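Local coordinates for protein glutamate racemase (Francisella tularensis subsp. tularensis, PDB 3OUT) that is a racemase-family enzyme of two alpha/beta lobes, each built on a parallel sheet, and holds D-glutamic acid in an internal pocket in this structure, at residues R51-I54 / Q55-A59; C77-I80 / S81-K85; N124-A127 / Y128-Q131; N144-G147 / L148-S151. All coordinates share one frame; numbering follows the deposited sequence.

Interaction 1: R51-I54 / Q55-A59; sequences RATI and QKFAA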
loop_
_atom_site.group_PDB
_atom_site.type_symbol
_atom_site.label_atom_id
_atom_site.label_comp_id
_atom_site.label_asym_id
_atom_site.label_seq_id
_atom_site.Cartn_x
_atom_site.Cartn_y
_atom_site.Cartn_z
ATOM N N ARG B 51 5.392 -8.150 12.710
ATOM C CA ARG B 51 5.766 -9.277 11.849
ATOM C C ARG B 51 4.798 -9.458 10.682
ATOM O O ARG B 51 5.232 -9.747 9.548
ATOM C CB ARG B 51 5.849 -10.554 12.646
ATOM C CG ARG B 51 7.030 -10.675 13.538
ATOM C CD ARG B 51 6.724 -11.955 14.300
ATOM N NE ARG B 51 7.623 -12.439 15.319
ATOM C CZ ARG B 51 7.752 -11.970 16.552
ATOM N NH1 ARG B 51 7.127 -10.873 16.981
ATOM N NH2 ARG B 51 8.566 -12.602 17.352
ATOM N N ALA B 52 3.492 -9.322 10.925
ATOM C CA ALA B 52 2.476 -9.555 9.872
ATOM C C ALA B 52 2.663 -8.538 8.758
ATOM O O ALA B 52 2.613 -8.879 7.568
ATOM C CB ALA B 52 1.052 -9.505 10.447
ATOM N N THR B 53 2.931 -7.300 9.127
ATOM C CA THR B 53 3.075 -6.254 8.131
ATOM C C THR B 53 4.390 -6.352 7.363
ATOM O O THR B 53 4.416 -6.159 6.150
ATOM C CB THR B 53 2.931 -4.883 8.786
ATOM O OG1 THR B 53 1.555 -4.738 9.109
ATOM C CG2 THR B 53 3.279 -3.777 7.804
ATOM N N ILE B 54 5.466 -6.711 8.052
ATOM C CA ILE B 54 6.743 -6.913 7.379
ATOM C C ILE B 54 6.620 -8.027 6.361
ATOM O O ILE B 54 7.118 -7.876 5.234
ATOM C CB ILE B 54 7.909 -7.158 8.353
ATOM C CG1 ILE B 54 8.169 -5.867 9.180
ATOM C CG2 ILE B 54 9.151 -7.623 7.570
ATOM C CD1 ILE B 54 8.976 -6.094 10.449
ATOM N N GLN B 55 5.946 -9.126 6.713
ATOM C CA GLN B 55 5.723 -10.202 5.747
ATOM C C GLN B 55 4.891 -9.777 4.539
ATOM O O GLN B 55 5.199 -10.178 3.427
ATOM C CB GLN B 55 5.104 -11.449 6.390
ATOM C CG GLN B 55 6.031 -12.112 7.361
ATOM C CD GLN B 55 5.587 -13.497 7.811
ATOM O OE1 GLN B 55 4.447 -13.911 7.627
ATOM N NE2 GLN B 55 6.541 -14.267 8.328
ATOM N N LYS B 56 3.819 -9.011 4.764
ATOM C CA LYS B 56 2.984 -8.489 3.704
ATOM C C LYS B 56 3.817 -7.661 2.730
ATOM O O LYS B 56 3.772 -7.898 1.513
ATOM C CB LYS B 56 1.845 -7.631 4.292
ATOM C CG LYS B 56 0.950 -7.080 3.196
ATOM C CD LYS B 56 -0.105 -6.133 3.754
ATOM C CE LYS B 56 -1.056 -5.616 2.638
ATOM N NZ LYS B 56 -2.095 -6.669 2.225
ATOM N N PHE B 57 4.631 -6.735 3.260
ATOM C CA PHE B 57 5.438 -5.848 2.433
ATOM C C PHE B 57 6.466 -6.642 1.648
ATOM O O PHE B 57 6.661 -6.444 0.409
ATOM C CB PHE B 57 6.174 -4.843 3.321
ATOM C CG PHE B 57 5.324 -3.782 3.936
ATOM C CD1 PHE B 57 4.002 -3.600 3.616
ATOM C CD2 PHE B 57 5.933 -2.941 4.875
ATOM C CE1 PHE B 57 3.288 -2.574 4.210
ATOM C CE2 PHE B 57 5.235 -1.929 5.468
ATOM C CZ PHE B 57 3.919 -1.758 5.118
ATOM N N ALA B 58 7.126 -7.599 2.315
ATOM C CA ALA B 58 8.190 -8.390 1.651
ATOM C C ALA B 58 7.641 -9.260 0.531
ATOM O O ALA B 58 8.322 -9.423 -0.489
ATOM C CB ALA B 58 8.918 -9.295 2.665
ATOM N N ALA B 59 6.419 -9.779 0.686
ATOM C CA ALA B 59 5.829 -10.576 -0.404
ATOM C C ALA B 59 5.656 -9.713 -1.664
ATOM O O ALA B 59 5.906 -10.166 -2.760
ATOM C CB ALA B 59 4.521 -11.251 0.019
#

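Interaction 2: C77-I80 / S81-K85; sequences CNTI and SAIAK. With DGL (D-glutamic acid), chain E.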
loop_
_atom_site.group_PDB
_atom_site.type_symbol
_atom_site.label_atom_id
_atom_site.label_comp_id
_atom_site.label_asym_id
_atom_site.label_seq_id
_atom_site.Cartn_x
_atom_site.Cartn_y
_atom_site.Cartn_z
ATOM N N CYS B 77 18.578 -6.484 4.016
ATOM C CA CYS B 77 17.955 -5.975 5.230
ATOM C C CYS B 77 17.867 -7.088 6.269
ATOM O O CYS B 77 17.321 -8.173 6.002
ATOM C CB CYS B 77 16.543 -5.490 4.899
ATOM S SG CYS B 77 15.648 -4.905 6.360
ATOM N N ASN B 78 18.395 -6.828 7.462
ATOM C CA ASN B 78 18.324 -7.785 8.539
ATOM C C ASN B 78 16.900 -8.020 9.041
ATOM O O ASN B 78 16.555 -9.119 9.476
ATOM C CB ASN B 78 19.181 -7.350 9.731
ATOM C CG ASN B 78 20.672 -7.422 9.463
ATOM O OD1 ASN B 78 21.352 -8.423 9.821
ATOM N ND2 ASN B 78 21.209 -6.355 8.872
ATOM N N THR B 79 16.075 -6.987 8.978
ATOM C CA THR B 79 14.702 -7.041 9.483
ATOM C C THR B 79 13.875 -7.944 8.563
ATOM O O THR B 79 13.202 -8.847 9.033
ATOM C CB THR B 79 14.060 -5.607 9.617
ATOM O OG1 THR B 79 14.871 -4.798 10.474
ATOM C CG2 THR B 79 12.625 -5.705 10.104
ATOM N N ILE B 80 13.968 -7.751 7.248
ATOM C CA ILE B 80 13.306 -8.672 6.296
ATOM C C ILE B 80 13.877 -10.090 6.418
ATOM O O ILE B 80 13.126 -11.061 6.450
ATOM C CB ILE B 80 13.426 -8.157 4.841
ATOM C CG1 ILE B 80 12.725 -6.801 4.703
ATOM C CG2 ILE B 80 12.803 -9.174 3.834
ATOM C CD1 ILE B 80 12.970 -6.083 3.333
ATOM N N SER B 81 15.195 -10.207 6.523
ATOM C CA SER B 81 15.794 -11.559 6.691
ATOM C C SER B 81 15.294 -12.292 7.934
ATOM O O SER B 81 15.104 -13.506 7.929
ATOM C CB SER B 81 17.308 -11.442 6.792
ATOM O OG SER B 81 17.900 -10.926 5.571
ATOM N N ALA B 82 15.156 -11.567 9.024
ATOM C CA ALA B 82 14.715 -12.125 10.285
ATOM C C ALA B 82 13.291 -12.682 10.251
ATOM O O ALA B 82 12.956 -13.690 10.908
ATOM C CB ALA B 82 14.764 -11.039 11.365
ATOM N N ILE B 83 12.429 -11.970 9.527
ATOM C CA ILE B 83 10.983 -12.148 9.643
ATOM C C ILE B 83 10.319 -12.731 8.413
ATOM O O ILE B 83 9.304 -13.422 8.559
ATOM C CB ILE B 83 10.315 -10.807 10.080
ATOM C CG1 ILE B 83 10.697 -10.537 11.537
ATOM C CG2 ILE B 83 8.794 -10.776 9.833
ATOM C CD1 ILE B 83 10.623 -9.052 11.981
ATOM N N ALA B 84 10.888 -12.485 7.228
ATOM C CA ALA B 84 10.252 -12.821 5.952
ATOM C C ALA B 84 11.083 -13.622 5.002
ATOM O O ALA B 84 10.693 -13.788 3.837
ATOM C CB ALA B 84 9.737 -11.504 5.250
ATOM N N LYS B 85 12.198 -14.217 5.465
ATOM C CA LYS B 85 13.040 -14.978 4.557
ATOM C C LYS B 85 12.261 -16.084 3.886
ATOM O O LYS B 85 12.405 -16.294 2.691
ATOM C CB LYS B 85 14.249 -15.572 5.296
ATOM C CG LYS B 85 15.279 -16.262 4.406
ATOM C CD LYS B 85 16.478 -16.737 5.228
ATOM C CE LYS B 85 16.153 -17.831 6.228
ATOM N NZ LYS B 85 17.422 -18.499 6.723
HETATM N N DGL E . 16.093 -0.162 6.718
HETATM C CA DGL E . 15.904 -0.442 8.184
HETATM C C DGL E . 14.471 -0.227 8.582
HETATM O O DGL E . 13.592 -0.200 7.691
HETATM C CB DGL E . 16.254 -1.869 8.591
HETATM C CG DGL E . 17.650 -2.347 8.166
HETATM C CD DGL E . 18.095 -3.651 8.798
HETATM O OE1 DGL E . 17.420 -4.155 9.715
HETATM O OE2 DGL E . 19.179 -4.150 8.382
HETATM O OXT DGL E . 14.158 -0.151 9.795
#

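Interaction 3: N124-A127 / Y128-Q131; sequences NSNA and YALQ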
loop_
_atom_site.group_PDB
_atom_site.type_symbol
_atom_site.label_atom_id
_atom_site.label_comp_id
_atom_site.label_asym_id
_atom_site.label_seq_id
_atom_site.Cartn_x
_atom_site.Cartn_y
_atom_site.Cartn_z
ATOM N N ASN B 124 13.220 -8.703 18.538
ATOM C CA ASN B 124 11.996 -9.323 19.040
ATOM C C ASN B 124 11.617 -10.583 18.268
ATOM O O ASN B 124 11.002 -11.476 18.823
ATOM C CB ASN B 124 10.808 -8.357 19.024
ATOM C CG ASN B 124 10.965 -7.228 19.996
ATOM O OD1 ASN B 124 11.712 -7.315 20.958
ATOM N ND2 ASN B 124 10.271 -6.129 19.724
ATOM N N SER B 125 12.042 -10.700 17.010
ATOM C CA SER B 125 11.799 -11.898 16.233
ATOM C C SER B 125 12.626 -13.084 16.730
ATOM O O SER B 125 12.307 -14.234 16.425
ATOM C CB SER B 125 12.121 -11.686 14.771
ATOM O OG SER B 125 13.503 -11.807 14.543
ATOM N N ASN B 126 13.679 -12.775 17.464
ATOM C CA ASN B 126 14.660 -13.771 17.947
ATOM C C ASN B 126 15.474 -14.469 16.858
ATOM O O ASN B 126 16.176 -15.471 17.145
ATOM C CB ASN B 126 14.007 -14.823 18.881
ATOM C CG ASN B 126 15.030 -15.513 19.783
ATOM O OD1 ASN B 126 15.859 -14.850 20.421
ATOM N ND2 ASN B 126 14.956 -16.856 19.853
ATOM N N ALA B 127 15.466 -13.947 15.631
ATOM C CA ALA B 127 16.063 -14.662 14.537
ATOM C C ALA B 127 17.581 -14.909 14.724
ATOM O O ALA B 127 18.067 -15.985 14.383
ATOM C CB ALA B 127 15.811 -13.910 13.197
ATOM N N TYR B 128 18.332 -13.927 15.208
ATOM C CA TYR B 128 19.789 -14.116 15.281
ATOM C C TYR B 128 20.114 -15.186 16.304
ATOM O O TYR B 128 20.906 -16.080 16.034
ATOM C CB TYR B 128 20.535 -12.821 15.592
ATOM C CG TYR B 128 21.134 -12.139 14.374
ATOM C CD1 TYR B 128 22.268 -12.621 13.801
ATOM C CD2 TYR B 128 20.583 -10.957 13.845
ATOM C CE1 TYR B 128 22.838 -11.990 12.697
ATOM C CE2 TYR B 128 21.140 -10.331 12.804
ATOM C CZ TYR B 128 22.286 -10.861 12.213
ATOM O OH TYR B 128 22.847 -10.232 11.118
ATOM N N ALA B 129 19.511 -15.099 17.485
ATOM C CA ALA B 129 19.782 -16.152 18.506
ATOM C C ALA B 129 19.370 -17.524 17.999
ATOM O O ALA B 129 20.097 -18.491 18.140
ATOM C CB ALA B 129 19.086 -15.817 19.786
ATOM N N LEU B 130 18.199 -17.618 17.383
ATOM C CA LEU B 130 17.729 -18.892 16.842
ATOM C C LEU B 130 18.672 -19.484 15.808
ATOM O O LEU B 130 19.011 -20.679 15.868
ATOM C CB LEU B 130 16.333 -18.738 16.257
ATOM C CG LEU B 130 15.667 -20.021 15.761
ATOM C CD1 LEU B 130 15.209 -20.868 16.960
ATOM C CD2 LEU B 130 14.544 -19.690 14.750
ATOM N N GLN B 131 19.128 -18.657 14.880
ATOM C CA GLN B 131 19.983 -19.148 13.780
ATOM C C GLN B 131 21.373 -19.487 14.275
ATOM O O GLN B 131 21.972 -20.429 13.791
ATOM C CB GLN B 131 20.042 -18.148 12.635
ATOM C CG GLN B 131 18.677 -17.886 11.964
ATOM C CD GLN B 131 18.108 -19.093 11.254
ATOM O OE1 GLN B 131 18.827 -19.826 10.579
ATOM N NE2 GLN B 131 16.797 -19.307 11.407
#

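Interaction 4: N144-G147 / L148-S151; sequences NPCG and LFVS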
loop_
_atom_site.group_PDB
_atom_site.type_symbol
_atom_site.label_atom_id
_atom_site.label_comp_id
_atom_site.label_asym_id
_atom_site.label_seq_id
_atom_site.Cartn_x
_atom_site.Cartn_y
_atom_site.Cartn_z
ATOM N N ASN B 144 20.204 -7.027 22.148
ATOM C CA ASN B 144 19.581 -5.781 22.608
ATOM C C ASN B 144 19.151 -4.921 21.417
ATOM O O ASN B 144 19.960 -4.634 20.572
ATOM C CB ASN B 144 20.531 -4.986 23.508
ATOM C CG ASN B 144 19.800 -4.036 24.459
ATOM O OD1 ASN B 144 18.726 -4.363 24.970
ATOM N ND2 ASN B 144 20.405 -2.866 24.724
ATOM N N PRO B 145 17.866 -4.474 21.393
ATOM C CA PRO B 145 17.452 -3.565 20.318
ATOM C C PRO B 145 18.063 -2.157 20.475
ATOM O O PRO B 145 18.341 -1.719 21.592
ATOM C CB PRO B 145 15.930 -3.542 20.450
ATOM C CG PRO B 145 15.648 -3.864 21.796
ATOM C CD PRO B 145 16.764 -4.738 22.322
ATOM N N CYS B 146 18.299 -1.462 19.357
ATOM C CA CYS B 146 18.826 -0.100 19.387
ATOM C C CYS B 146 17.893 0.794 18.595
ATOM O O CYS B 146 18.272 1.343 17.556
ATOM C CB CYS B 146 20.218 -0.038 18.796
ATOM S SG CYS B 146 21.484 -1.021 19.708
ATOM N N GLY B 147 16.666 0.938 19.089
ATOM C CA GLY B 147 15.584 1.534 18.291
ATOM C C GLY B 147 15.884 2.853 17.599
ATOM O O GLY B 147 15.542 3.030 16.420
ATOM N N LEU B 148 16.541 3.782 18.307
ATOM C CA LEU B 148 16.812 5.108 17.758
ATOM C C LEU B 148 17.888 5.155 16.690
ATOM O O LEU B 148 17.927 6.128 15.914
ATOM C CB LEU B 148 17.174 6.120 18.844
ATOM C CG LEU B 148 17.157 7.630 18.530
ATOM C CD1 LEU B 148 15.838 8.104 17.846
ATOM C CD2 LEU B 148 17.400 8.435 19.817
ATOM N N PHE B 149 18.733 4.122 16.591
ATOM C CA PHE B 149 19.877 4.254 15.696
ATOM C C PHE B 149 19.520 4.540 14.217
ATOM O O PHE B 149 20.181 5.347 13.557
ATOM C CB PHE B 149 20.755 2.995 15.734
ATOM C CG PHE B 149 21.799 2.925 16.844
ATOM C CD1 PHE B 149 22.016 3.942 17.769
ATOM C CD2 PHE B 149 22.565 1.771 16.945
ATOM C CE1 PHE B 149 23.017 3.832 18.721
ATOM C CE2 PHE B 149 23.534 1.627 17.945
ATOM C CZ PHE B 149 23.776 2.666 18.800
ATOM N N VAL B 150 18.528 3.854 13.670
ATOM C CA VAL B 150 18.195 4.021 12.273
ATOM C C VAL B 150 17.853 5.471 11.937
ATOM O O VAL B 150 18.451 6.062 11.032
ATOM C CB VAL B 150 17.071 3.071 11.817
ATOM C CG1 VAL B 150 16.455 3.504 10.501
ATOM C CG2 VAL B 150 17.600 1.612 11.710
ATOM N N SER B 151 16.902 6.067 12.652
ATOM C CA SER B 151 16.527 7.461 12.358
ATOM C C SER B 151 17.692 8.437 12.604
ATOM O O SER B 151 17.919 9.349 11.830
ATOM C CB SER B 151 15.311 7.858 13.169
ATOM O OG SER B 151 14.952 9.191 12.781
HETATM O O HOH W 1 17.873 1.035 14.911
HETATM O O HOH W 2 14.931 5.006 14.611
#

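Interaction 1: R51-I54 / Q55-A59
T53 and F57, one turn apart on the helix, run side by side in the same direction, and the methyl CG2 of T53 rests on a face of the F57 ring. CG2 stands 3.7 Å from the centroid of the F57 ring and 22° off its normal, a CH-pi contact displaced toward the rim, closest to F57 CZ (3.4 Å from T53 CG2). The methyl reaches the ring because it lies anti to the backbone N of T53, which leaves OG1 (chi1 -72°) beside that nitrogen and turned to another partner.

The main chain is satisfied by four successive i to i+4 helical bonds: Q55 N to R51 O (3.0 Å), K56 N to A52 O (3.1 Å), F57 N to T53 O (3.0 Å) and A58 N to I54 O (2.9 Å). The carbonyl O of T53 has a second role, since it also sits over a face of the F57 ring. Aliphatic carbons line these carbonyls as well, Q55 CG lying 3.3 Å from R51 O. In the first turn, the backbone N-H of R51 is satisfied by E261 of the second subunit.

Polar side-chain ends find their partners elsewhere. T53 OG1 bonds D240 and K56 NZ forms a salt bridge with D266, both of a third subunit, while Q55 NE2 donates to the carbonyl of I83. These residues form the first turns of helix 51-67, which packs with I54, A58 and A59 along helix 78-92 and turns its other sides to two neighbouring subunits.

Interaction 2: C77-I80 / S81-K85
The S81 side chain folds back over the carbonyl of C77, and OG donates to C77 O across 2.8 Å. Its chi1 of -64° places OG next to the backbone N of its own residue, within reach of that oxygen. S81 N lies 3.0 Å from C77 O, and the two donors grip it from opposite faces of the carbonyl plane. C77 is the N-cap of helix 78-92, and its sulfur does the capping: I80 N points almost straight (171°) at C77 SG, 3.4 Å away.

This is the helix start in the beta-alpha-beta unit of strands 72-75 and 97-99, and its N-terminal turn receives the side-chain carboxylate of D-glutamic acid. OE2 of the ligand is held twice by N78, from the backbone N (2.9 Å) and from ND2 (3.0 Å); N78 OD1 is hydrogen-bonded to Y128 OH, which helps hold the amide with ND2 facing OE2. OE1 takes the T79 hydroxyl (T79 OG1 to OE1, 2.7 Å) and a weak bond from T79 N. The partial positive charge of the helix end would be expected to favour the anion. C77 SG lies against the ligand CD, and the ligand is also hydrogen-bonded to S15, Y46, G47 and T187.

Further along, the helix loses regularity: the bond from I83 N to T79 O is weak, whereas I80 O accepts from both A84 N (2.8 Å) and I83 N, the latter from well above the carbonyl plane. I80 CG2 lies against A84 CB, 4.1 Å away.

Interaction 3: N124-A127 / Y128-Q131
N126 lays its amide beside A129 at the start of helix 127-135. From CB the side chain sets CG anti to the backbone N (chi1 -159°), which carries it toward the new helix; CG comes to 4.1 Å from A129 CB. At the tip the two branches part company. OD1 touches the same methyl, 3.4 Å from A129 CB, whereas ND2 passes 4.3 Å from L130 CB and spends its hydrogens on another chain, bonding the side chain of E69 and the carbonyl of D67 of the second subunit. This amide makes no capping bond.

Its main chain does more: N126 O accepts from L130 N (3.0 Å), and A127 O follows by accepting from Q131 N at 2.9 Å. Q131 CG also crowds A127 O. Just before, S125 OG accepts from A127 N (3.1 Å), which closes an ST turn. N126 itself has positive phi (65°), a left-handed conformation that asparagine tolerates well. With it the chain leaves helix 120-125, and the same residue takes the N-cap position of helix 127-135, so the ST turn of S125 lies at the break between the two helices.

Interaction 4: N144-G147 / L148-S151
C146 and F149 meet by side-chain packing and through a turn. In the packing, CB of C146 lies over a face of the F149 ring, 3.9 Å from its centroid and 29° off the normal, a CH-pi contact whose closest pair is C146 CB and F149 CD2 at 3.5 Å. The sulfur joins obliquely: C146 SG stands 4.4 Å from the F149 centroid, near CE2. It gets there because chi1 of C146 (-63°) puts SG beside the backbone N and anti to the carbonyl carbon.

Direct hydrogen bonding across the contact rests on one pair. F149 N donates to C146 O (3.0 Å) from above the carbonyl plane, closing a type I beta turn with G147 and L148 at its corners.

Water extends the pattern where helical bonds have yet to form. One molecule donates to C146 O at 2.7 Å and accepts from V150 N; another donates to G147 O, also at 2.7 Å, and accepts from S151 N (3.0 Å). Each spans a gap of four residues, the spacing of an alpha-helical bond.

The F149 ring is also met edge-to-face by Y170 and Y189, and V150 approaches D-glutamic acid, with its side chain about 4 Å from the ligand. The turn carries the chain from strand 140-145, an outer strand of the four-stranded sheet bonded to strand 113-118, into helix 149-154; helix 161-171 packs against C146 and F149, while L148 and S151 meet their counterparts in the third subunit.

How the interactions relate
Interactions 1, 2 and 4 are largely buried, whereas interaction 3 is only partly so. Interaction 2 is innermost, touches no other chain and turns N78 and T79 to D-glutamic acid; interactions 1 and 3 flank it and send polar side chains to other subunits. Interactions 1 and 2 hold neighbouring helices together largely by apolar packing. Toward interaction 3, the polar link of N78 to Y128 is joined by A82, which meets A127. Interaction 4 touches none of the others and starts from the smaller sheet; there water replaces the direct helical bonds of interaction 1, and both use a methyl or methylene on a phenylalanine face.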